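Long-range contacts in sugar kinase, pfkB family (Thermotoga maritima, PDB 2AJR), which probably phosphorylates a sugar phosphate at the expense of ATP, as a pfkB-family (ribokinase-like) phosphofructokinase that binds magnesium: residues 17-28 and 45-55; 163-174 and 190-199. All blocks are in the same frame, centred on the assembly; numbering follows the deposited sequence.

Contact 1 (17-28 and 45-55)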
loop_
_atom_site.group_PDB
_atom_site.type_symbol
_atom_site.label_atom_id
_atom_site.label_comp_id
_atom_site.label_asym_id
_atom_site.label_seq_id
_atom_site.Cartn_x
_atom_site.Cartn_y
_atom_site.Cartn_z
ATOM N N VAL A 17 23.673 -6.819 -3.548
ATOM C CA VAL A 17 23.183 -7.123 -2.222
ATOM C C VAL A 17 22.136 -6.093 -1.862
ATOM O O VAL A 17 22.405 -4.905 -1.905
ATOM C CB VAL A 17 24.305 -7.025 -1.206
ATOM C CG1 VAL A 17 23.744 -7.094 0.237
ATOM C CG2 VAL A 17 25.354 -8.106 -1.490
ATOM N N THR A 18 20.950 -6.556 -1.502
ATOM C CA THR A 18 19.842 -5.688 -1.100
ATOM C C THR A 18 19.279 -6.284 0.178
ATOM O O THR A 18 18.412 -7.147 0.143
ATOM C CB THR A 18 18.733 -5.665 -2.177
ATOM O OG1 THR A 18 19.305 -5.321 -3.445
ATOM C CG2 THR A 18 17.630 -4.695 -1.803
ATOM N N LEU A 19 19.793 -5.857 1.315
ATOM C CA LEU A 19 19.399 -6.463 2.563
ATOM C C LEU A 19 17.947 -6.176 2.884
ATOM O O LEU A 19 17.316 -6.948 3.615
ATOM C CB LEU A 19 20.322 -6.016 3.696
ATOM C CG LEU A 19 21.768 -6.500 3.546
ATOM C CD1 LEU A 19 22.525 -6.332 4.852
ATOM C CD2 LEU A 19 21.831 -7.956 3.085
ATOM N N ASN A 20 17.418 -5.087 2.326
ATOM C CA ASN A 20 16.042 -4.656 2.583
ATOM C C ASN A 20 15.261 -4.403 1.280
ATOM O O ASN A 20 14.923 -3.273 0.962
ATOM C CB ASN A 20 16.070 -3.404 3.461
ATOM C CG ASN A 20 14.758 -3.183 4.241
ATOM O OD1 ASN A 20 13.855 -4.018 4.219
ATOM N ND2 ASN A 20 14.664 -2.038 4.935
ATOM N N PRO A 21 14.941 -5.464 0.536
ATOM C CA PRO A 21 14.209 -5.285 -0.713
ATOM C C PRO A 21 12.821 -4.739 -0.509
ATOM O O PRO A 21 12.297 -4.797 0.600
ATOM C CB PRO A 21 14.061 -6.714 -1.245
ATOM C CG PRO A 21 15.057 -7.515 -0.505
ATOM C CD PRO A 21 15.165 -6.887 0.831
ATOM N N ALA A 22 12.206 -4.243 -1.580
ATOM C CA ALA A 22 10.824 -3.783 -1.492
ATOM C C ALA A 22 10.066 -4.057 -2.780
ATOM O O ALA A 22 10.663 -4.138 -3.840
ATOM C CB ALA A 22 10.783 -2.311 -1.144
ATOM N N LEU A 23 8.757 -4.245 -2.668
ATOM C CA LEU A 23 7.850 -4.076 -3.789
ATOM C C LEU A 23 7.439 -2.613 -3.841
ATOM O O LEU A 23 6.923 -2.079 -2.873
ATOM C CB LEU A 23 6.606 -4.935 -3.609
ATOM C CG LEU A 23 6.857 -6.410 -3.861
ATOM C CD1 LEU A 23 5.740 -7.240 -3.270
ATOM C CD2 LEU A 23 6.983 -6.634 -5.353
ATOM N N ASP A 24 7.682 -1.961 -4.962
ATOM C CA ASP A 24 7.325 -0.570 -5.127
ATOM C C ASP A 24 5.956 -0.522 -5.765
ATOM O O ASP A 24 5.758 -1.053 -6.859
ATOM C CB ASP A 24 8.334 0.149 -6.026
ATOM C CG ASP A 24 9.588 0.550 -5.294
ATOM O OD1 ASP A 24 9.470 1.071 -4.152
ATOM O OD2 ASP A 24 10.698 0.350 -5.863
ATOM N N ARG A 25 4.999 0.080 -5.068
ATOM C CA ARG A 25 3.719 0.397 -5.662
ATOM C C ARG A 25 3.671 1.868 -6.028
ATOM O O ARG A 25 3.520 2.729 -5.157
ATOM C CB ARG A 25 2.573 0.071 -4.719
ATOM C CG ARG A 25 1.199 0.426 -5.354
ATOM C CD ARG A 25 0.113 -0.565 -4.997
ATOM N NE ARG A 25 0.245 -1.834 -5.716
ATOM C CZ ARG A 25 -0.106 -2.039 -6.988
ATOM N NH1 ARG A 25 -0.616 -1.063 -7.733
ATOM N NH2 ARG A 25 0.055 -3.241 -7.516
ATOM N N GLU A 26 3.790 2.144 -7.324
ATOM C CA GLU A 26 3.688 3.502 -7.859
ATOM C C GLU A 26 2.242 3.798 -8.275
ATOM O O GLU A 26 1.564 2.990 -8.908
ATOM C CB GLU A 26 4.629 3.682 -9.057
ATOM C CG GLU A 26 6.122 3.292 -8.836
ATOM C CD GLU A 26 6.740 2.528 -10.059
ATOM O OE1 GLU A 26 7.087 3.211 -11.072
ATOM O OE2 GLU A 26 6.868 1.251 -9.995
ATOM N N ILE A 27 1.768 4.970 -7.900
ATOM C CA ILE A 27 0.412 5.387 -8.187
ATOM C C ILE A 27 0.535 6.796 -8.735
ATOM O O ILE A 27 1.213 7.626 -8.137
ATOM C CB ILE A 27 -0.439 5.406 -6.904
ATOM C CG1 ILE A 27 -0.242 4.111 -6.112
ATOM C CG2 ILE A 27 -1.917 5.617 -7.231
ATOM C CD1 ILE A 27 -0.631 4.229 -4.665
ATOM N N PHE A 28 -0.113 7.058 -9.863
ATOM C CA PHE A 28 0.006 8.330 -10.566
ATOM C C PHE A 28 -1.325 9.045 -10.500
ATOM O O PHE A 28 -2.290 8.612 -11.089
ATOM C CB PHE A 28 0.466 8.087 -12.013
ATOM C CG PHE A 28 1.784 7.364 -12.083
ATOM C CD1 PHE A 28 2.979 8.051 -11.882
ATOM C CD2 PHE A 28 1.833 5.986 -12.269
ATOM C CE1 PHE A 28 4.214 7.375 -11.903
ATOM C CE2 PHE A 28 3.069 5.296 -12.276
ATOM C CZ PHE A 28 4.253 5.992 -12.090
ATOM N N LYS A 45 -2.386 3.889 -14.473
ATOM C CA LYS A 45 -2.006 4.913 -13.490
ATOM C C LYS A 45 -1.505 4.273 -12.197
ATOM O O LYS A 45 -1.369 4.927 -11.164
ATOM C CB LYS A 45 -3.163 5.875 -13.244
ATOM C CG LYS A 45 -3.311 6.853 -14.392
ATOM C CD LYS A 45 -4.530 7.747 -14.270
ATOM C CE LYS A 45 -4.786 8.494 -15.592
ATOM N NZ LYS A 45 -3.502 9.039 -16.147
ATOM N N THR A 46 -1.241 2.975 -12.274
ATOM C CA THR A 46 -0.550 2.268 -11.234
ATOM C C THR A 46 0.487 1.330 -11.845
ATOM O O THR A 46 0.360 0.881 -12.976
ATOM C CB THR A 46 -1.516 1.489 -10.344
ATOM O OG1 THR A 46 -0.845 1.171 -9.117
ATOM C CG2 THR A 46 -1.993 0.209 -11.012
ATOM N N GLN A 47 1.521 1.052 -11.073
ATOM C CA GLN A 47 2.619 0.221 -11.515
ATOM C C GLN A 47 3.152 -0.485 -10.290
ATOM O O GLN A 47 3.223 0.095 -9.206
ATOM C CB GLN A 47 3.715 1.090 -12.135
ATOM C CG GLN A 47 4.725 0.353 -13.000
ATOM C CD GLN A 47 4.133 -0.084 -14.338
ATOM O OE1 GLN A 47 3.531 -1.158 -14.451
ATOM N NE2 GLN A 47 4.303 0.753 -15.360
HETATM N N MSE A 48 3.526 -1.740 -10.446
HETATM C CA MSE A 48 4.076 -2.465 -9.333
HETATM C C MSE A 48 5.261 -3.283 -9.776
HETATM O O MSE A 48 5.200 -3.983 -10.781
HETATM C CB MSE A 48 3.010 -3.332 -8.713
HETATM C CG MSE A 48 3.330 -3.683 -7.286
HETATM SE SE MSE A 48 3.873 -5.532 -7.092
HETATM C CE MSE A 48 4.734 -6.051 -8.853
ATOM N N SER A 49 6.353 -3.192 -9.029
ATOM C CA SER A 49 7.589 -3.795 -9.476
ATOM C C SER A 49 8.521 -4.082 -8.323
ATOM O O SER A 49 8.452 -3.407 -7.301
ATOM C CB SER A 49 8.281 -2.839 -10.441
ATOM O OG SER A 49 8.579 -1.602 -9.805
ATOM N N PRO A 50 9.418 -5.065 -8.492
ATOM C CA PRO A 50 10.488 -5.293 -7.546
ATOM C C PRO A 50 11.380 -4.093 -7.403
ATOM O O PRO A 50 11.682 -3.444 -8.393
ATOM C CB PRO A 50 11.289 -6.425 -8.178
ATOM C CG PRO A 50 10.352 -7.099 -9.042
ATOM C CD PRO A 50 9.465 -6.030 -9.591
ATOM N N GLY A 51 11.804 -3.822 -6.170
ATOM C CA GLY A 51 12.630 -2.684 -5.843
ATOM C C GLY A 51 13.580 -2.957 -4.693
ATOM O O GLY A 51 13.784 -4.103 -4.295
ATOM N N GLY A 52 14.156 -1.892 -4.149
ATOM C CA GLY A 52 15.339 -2.005 -3.311
ATOM C C GLY A 52 16.510 -1.656 -4.198
ATOM O O GLY A 52 16.545 -2.036 -5.363
ATOM N N LYS A 53 17.468 -0.925 -3.660
ATOM C CA LYS A 53 18.502 -0.327 -4.501
ATOM C C LYS A 53 19.312 -1.352 -5.312
ATOM O O LYS A 53 19.514 -1.163 -6.508
ATOM C CB LYS A 53 19.399 0.591 -3.661
ATOM C CG LYS A 53 18.605 1.807 -3.128
ATOM C CD LYS A 53 19.465 2.899 -2.444
ATOM C CE LYS A 53 19.110 4.292 -2.985
ATOM N NZ LYS A 53 19.636 4.494 -4.426
ATOM N N GLY A 54 19.735 -2.441 -4.685
ATOM C CA GLY A 54 20.549 -3.440 -5.366
ATOM C C GLY A 54 19.766 -4.237 -6.399
ATOM O O GLY A 54 20.292 -4.636 -7.447
ATOM N N ILE A 55 18.497 -4.468 -6.097
ATOM C CA ILE A 55 17.605 -5.134 -7.017
ATOM C C ILE A 55 17.375 -4.281 -8.264
ATOM O O ILE A 55 17.354 -4.809 -9.373
ATOM C CB ILE A 55 16.285 -5.522 -6.305
ATOM C CG1 ILE A 55 16.572 -6.715 -5.382
ATOM C CG2 ILE A 55 15.185 -5.860 -7.314
ATOM C CD1 ILE A 55 15.351 -7.366 -4.800
#
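R25 and M48 form a non-hydrogen-bonded pair between the antiparallel strands 22-28 and 46-51. CB of R25 starts off the face shared with L23 and I27, and CG lies anti to the backbone N (chi1 179°). Bends at chi2 and chi3 swing the chain back to strand 46-51. R25 NE comes within 3.9 Å of CG of M48, and CZ packs on CB and CG of that selenomethionine. R25 NH2 closes to 3.2 Å of M48 CB, which lies over one face of the guanidinium. R25 NH1 is 2.6 Å from T46 OG1, at the guanidinium's edge, but the angle is too poor for a hydrogen bond. T46 OG1 instead donates to E26 O (3.0 Å), which accepts N of Q47 from the opposite face of its carbonyl plane. On the other face of the sheet, S49 OG gives E26 OE2 a weak bond of 3.3 Å, while E26 OE1 is held by K310 N. The two strands belong to the four-stranded sheet that forms the lid in this family. Strand 46-51 is one edge of that sheet within this chain, and 105-112 flanks 22-28. Helix 76-89 packs on L23 and P50, and F123 of the second subunit lies against R25 and T46.

Contact 2 (163-174 and 190-199); sequences GICNELVRLARE and RIYEGPEFPN
V169 and I191 are at the apolar centre, where helix 164-174 meets the end of helix 185-193 and the loop after it. Their side chains cross at about a right angle, with CG2 of V169 4.2 Å from CG2 of I191. The other branch, CG1, lies anti to the backbone N of V169 (chi1 167°). V169 CG1 rests on the F197-P198 peptide, 3.7 Å from F197 C. One turn earlier, CB of C165 packs against CG1 of I191 at 3.7 Å. Outward from this centre, CB of E196 lies 3.9 Å from CA of R170, and its chain crosses those of R170 and R173. CG of R170 meets CG of E196. The carboxylate of E196 touches the aliphatic part of R173, where E196 OE1 is 3.4 Å from R173 CG. The guanidinium of R173 then turns to N199. OD1 of N199 sits over one face, 3.0 Å from R173 NE, too poorly angled for a hydrogen bond; V179 N hydrogen-bonds to this oxygen. O of F197 lies at the guanidinium's edge. With R173 cut back to an alanine, E196 and N199 would probably lose their cover and a gap would open beside F197 O. At the far polar edge, ND2 of N166 appears to bond R190 O, though its position is less sure. Helix 130-144 packs on I164 and L168, strand 178-182 touches A172, R173 and P198, and helix 220-233 touches Y192 and F197.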
loop_
_atom_site.group_PDB
_atom_site.type_symbol
_atom_site.label_atom_id
_atom_site.label_comp_id
_atom_site.label_asym_id
_atom_site.label_seq_id
_atom_site.Cartn_x
_atom_site.Cartn_y
_atom_site.Cartn_z
ATOM N N GLY A 163 26.991 -2.965 11.754
ATOM C CA GLY A 163 28.338 -3.395 11.380
ATOM C C GLY A 163 28.430 -4.371 10.214
ATOM O O GLY A 163 29.516 -4.559 9.646
ATOM N N ILE A 164 27.307 -4.990 9.842
ATOM C CA ILE A 164 27.315 -5.993 8.786
ATOM C C ILE A 164 27.904 -5.457 7.479
ATOM O O ILE A 164 28.678 -6.155 6.828
ATOM C CB ILE A 164 25.911 -6.606 8.518
ATOM C CG1 ILE A 164 26.064 -7.908 7.731
ATOM C CG2 ILE A 164 24.984 -5.603 7.781
ATOM C CD1 ILE A 164 24.772 -8.546 7.346
ATOM N N CYS A 165 27.565 -4.225 7.108
ATOM C CA CYS A 165 28.105 -3.629 5.882
ATOM C C CYS A 165 29.615 -3.560 5.857
ATOM O O CYS A 165 30.238 -3.685 4.799
ATOM C CB CYS A 165 27.574 -2.216 5.701
ATOM S SG CYS A 165 25.807 -2.216 5.476
ATOM N N ASN A 166 30.207 -3.322 7.016
ATOM C CA ASN A 166 31.640 -3.355 7.116
ATOM C C ASN A 166 32.111 -4.768 6.777
ATOM O O ASN A 166 33.014 -4.938 5.974
ATOM C CB ASN A 166 32.087 -2.928 8.516
ATOM C CG ASN A 166 33.567 -2.743 8.615
ATOM O OD1 ASN A 166 34.331 -3.702 8.549
ATOM N ND2 ASN A 166 33.993 -1.497 8.761
ATOM N N GLU A 167 31.475 -5.783 7.358
ATOM C CA GLU A 167 31.930 -7.154 7.133
ATOM C C GLU A 167 31.808 -7.493 5.655
ATOM O O GLU A 167 32.674 -8.153 5.106
ATOM C CB GLU A 167 31.169 -8.172 8.000
ATOM C CG GLU A 167 31.858 -9.539 8.134
ATOM N N LEU A 168 30.752 -7.011 5.012
ATOM C CA LEU A 168 30.497 -7.329 3.605
ATOM C C LEU A 168 31.545 -6.747 2.677
ATOM O O LEU A 168 31.953 -7.400 1.712
ATOM C CB LEU A 168 29.120 -6.819 3.173
ATOM C CG LEU A 168 27.963 -7.582 3.814
ATOM C CD1 LEU A 168 26.642 -6.916 3.485
ATOM C CD2 LEU A 168 27.981 -9.039 3.378
ATOM N N VAL A 169 31.952 -5.510 2.952
ATOM C CA VAL A 169 33.004 -4.852 2.177
ATOM C C VAL A 169 34.327 -5.565 2.419
ATOM O O VAL A 169 35.122 -5.775 1.498
ATOM C CB VAL A 169 33.144 -3.362 2.573
ATOM C CG1 VAL A 169 34.425 -2.757 2.003
ATOM C CG2 VAL A 169 31.908 -2.566 2.133
ATOM N N ARG A 170 34.542 -5.946 3.672
ATOM C CA ARG A 170 35.797 -6.534 4.087
ATOM C C ARG A 170 36.001 -7.881 3.406
ATOM O O ARG A 170 37.043 -8.141 2.813
ATOM C CB ARG A 170 35.819 -6.684 5.612
ATOM C CG ARG A 170 37.224 -6.768 6.207
ATOM C CD ARG A 170 37.196 -7.496 7.540
ATOM N NE ARG A 170 36.852 -8.903 7.336
ATOM C CZ ARG A 170 36.493 -9.751 8.294
ATOM N NH1 ARG A 170 36.420 -9.357 9.562
ATOM N NH2 ARG A 170 36.204 -11.008 7.981
ATOM N N LEU A 171 34.991 -8.734 3.500
ATOM C CA LEU A 171 35.028 -10.031 2.850
ATOM C C LEU A 171 35.281 -9.886 1.348
ATOM O O LEU A 171 36.126 -10.592 0.791
ATOM C CB LEU A 171 33.716 -10.766 3.100
ATOM C CG LEU A 171 33.487 -11.221 4.544
ATOM C CD1 LEU A 171 31.996 -11.429 4.828
ATOM C CD2 LEU A 171 34.273 -12.488 4.806
ATOM N N ALA A 172 34.558 -8.968 0.705
ATOM C CA ALA A 172 34.700 -8.715 -0.734
ATOM C C ALA A 172 36.129 -8.316 -1.059
ATOM O O ALA A 172 36.783 -8.866 -1.967
ATOM C CB ALA A 172 33.750 -7.615 -1.177
ATOM N N ARG A 173 36.611 -7.370 -0.270
ATOM C CA ARG A 173 37.867 -6.697 -0.536
ATOM C C ARG A 173 39.081 -7.604 -0.279
ATOM O O ARG A 173 40.012 -7.641 -1.076
ATOM C CB ARG A 173 37.907 -5.411 0.304
ATOM C CG ARG A 173 38.369 -4.177 -0.406
ATOM C CD ARG A 173 37.651 -3.842 -1.698
ATOM N NE ARG A 173 38.674 -3.316 -2.601
ATOM C CZ ARG A 173 39.327 -4.012 -3.536
ATOM N NH1 ARG A 173 39.037 -5.281 -3.789
ATOM N NH2 ARG A 173 40.265 -3.416 -4.264
ATOM N N GLU A 174 39.059 -8.367 0.809
ATOM C CA GLU A 174 40.102 -9.357 1.057
ATOM C C GLU A 174 40.259 -10.337 -0.109
ATOM O O GLU A 174 41.326 -10.886 -0.308
ATOM C CB GLU A 174 39.810 -10.130 2.352
ATOM C CG GLU A 174 40.192 -9.351 3.620
ATOM C CD GLU A 174 39.604 -9.917 4.917
ATOM O OE1 GLU A 174 38.754 -10.842 4.876
ATOM O OE2 GLU A 174 39.995 -9.405 5.990
ATOM N N ARG A 190 30.017 3.368 9.476
ATOM C CA ARG A 190 30.289 2.053 10.024
ATOM C C ARG A 190 31.260 1.293 9.106
ATOM O O ARG A 190 32.161 0.596 9.578
ATOM C CB ARG A 190 28.945 1.352 10.169
ATOM C CG ARG A 190 28.662 0.631 11.427
ATOM C CD ARG A 190 29.213 1.226 12.716
ATOM N NE ARG A 190 29.705 0.080 13.482
ATOM C CZ ARG A 190 28.928 -0.798 14.115
ATOM N NH1 ARG A 190 27.608 -0.640 14.152
ATOM N NH2 ARG A 190 29.475 -1.829 14.750
ATOM N N ILE A 191 31.101 1.492 7.795
ATOM C CA ILE A 191 32.025 0.957 6.783
ATOM C C ILE A 191 33.408 1.613 6.846
ATOM O O ILE A 191 34.429 0.930 6.798
ATOM C CB ILE A 191 31.457 1.148 5.351
ATOM C CG1 ILE A 191 30.283 0.190 5.116
ATOM C CG2 ILE A 191 32.552 0.965 4.283
ATOM C CD1 ILE A 191 29.441 0.523 3.875
ATOM N N TYR A 192 33.447 2.932 6.945
ATOM C CA TYR A 192 34.739 3.646 6.961
ATOM C C TYR A 192 35.496 3.515 8.288
ATOM O O TYR A 192 36.625 3.982 8.384
ATOM C CB TYR A 192 34.598 5.105 6.490
ATOM C CG TYR A 192 34.490 5.154 4.985
ATOM C CD1 TYR A 192 33.262 4.955 4.359
ATOM C CD2 TYR A 192 35.609 5.321 4.183
ATOM C CE1 TYR A 192 33.144 4.942 2.976
ATOM C CE2 TYR A 192 35.503 5.319 2.780
ATOM C CZ TYR A 192 34.260 5.123 2.189
ATOM O OH TYR A 192 34.096 5.112 0.823
ATOM N N GLU A 193 34.877 2.890 9.293
ATOM C CA GLU A 193 35.611 2.344 10.435
ATOM C C GLU A 193 36.590 1.293 9.919
ATOM O O GLU A 193 37.780 1.422 10.034
ATOM C CB GLU A 193 34.683 1.643 11.466
ATOM C CG GLU A 193 33.699 2.512 12.274
ATOM C CD GLU A 193 32.915 1.724 13.359
ATOM O OE1 GLU A 193 33.215 0.539 13.611
ATOM O OE2 GLU A 193 31.991 2.294 13.978
ATOM N N GLY A 194 36.047 0.246 9.316
ATOM C CA GLY A 194 36.725 -1.066 9.252
ATOM C C GLY A 194 37.885 -1.044 8.301
ATOM O O GLY A 194 37.991 -0.119 7.481
ATOM N N PRO A 195 38.758 -2.048 8.410
ATOM C CA PRO A 195 40.050 -2.129 7.727
ATOM C C PRO A 195 40.009 -2.041 6.210
ATOM O O PRO A 195 40.986 -1.586 5.607
ATOM C CB PRO A 195 40.608 -3.494 8.169
ATOM C CG PRO A 195 39.467 -4.232 8.719
ATOM C CD PRO A 195 38.538 -3.205 9.282
ATOM N N GLU A 196 38.912 -2.474 5.601
ATOM C CA GLU A 196 38.778 -2.396 4.152
ATOM C C GLU A 196 37.748 -1.357 3.766
ATOM O O GLU A 196 36.890 -0.974 4.562
ATOM C CB GLU A 196 38.434 -3.766 3.566
ATOM C CG GLU A 196 39.583 -4.808 3.685
ATOM C CD GLU A 196 40.767 -4.575 2.727
ATOM O OE1 GLU A 196 40.740 -3.612 1.927
ATOM O OE2 GLU A 196 41.731 -5.368 2.770
ATOM N N PHE A 197 37.847 -0.901 2.526
ATOM C CA PHE A 197 37.060 0.220 2.057
ATOM C C PHE A 197 36.477 -0.033 0.663
ATOM O O PHE A 197 37.053 -0.781 -0.135
ATOM C CB PHE A 197 37.939 1.476 2.043
ATOM C CG PHE A 197 38.458 1.864 3.399
ATOM C CD1 PHE A 197 37.648 2.552 4.290
ATOM C CD2 PHE A 197 39.746 1.519 3.789
ATOM C CE1 PHE A 197 38.107 2.900 5.553
ATOM C CE2 PHE A 197 40.225 1.857 5.053
ATOM C CZ PHE A 197 39.398 2.553 5.940
ATOM N N PRO A 198 35.320 0.583 0.361
ATOM C CA PRO A 198 34.759 0.496 -0.977
ATOM C C PRO A 198 35.658 1.117 -2.034
ATOM O O PRO A 198 36.318 2.097 -1.764
ATOM C CB PRO A 198 33.470 1.304 -0.856
ATOM C CG PRO A 198 33.151 1.286 0.572
ATOM C CD PRO A 198 34.439 1.350 1.255
ATOM N N ASN A 199 35.672 0.540 -3.227
ATOM C CA ASN A 199 36.378 1.127 -4.353
ATOM C C ASN A 199 35.671 2.384 -4.880
ATOM O O ASN A 199 36.330 3.386 -5.202
ATOM C CB ASN A 199 36.512 0.100 -5.460
ATOM C CG ASN A 199 37.327 -1.079 -5.029
ATOM O OD1 ASN A 199 36.794 -2.079 -4.528
ATOM N ND2 ASN A 199 38.639 -0.952 -5.161
#

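How the contacts relate
Contacts 1 and 2 are in series along the chain, on opposite sides of its centre. Their centres are about 26 Å apart, yet they touch: CD1 of L19 packs 3.9 Å from CG2 of I164. F136 of helix 130-144 meets both, through V17 and L19 in one and L168 in the other. Contact 1 is the one near the magnesium site. The side chain of E26 is about 4 Å from that of E309, a magnesium ligand, and about 7 Å from the ion. The D24 side chain is about 3 Å from an acetate, probably from the crystallisation liquor, though such ions can mark pockets. Contact 2 lies away from the magnesium, on the body of the subunit.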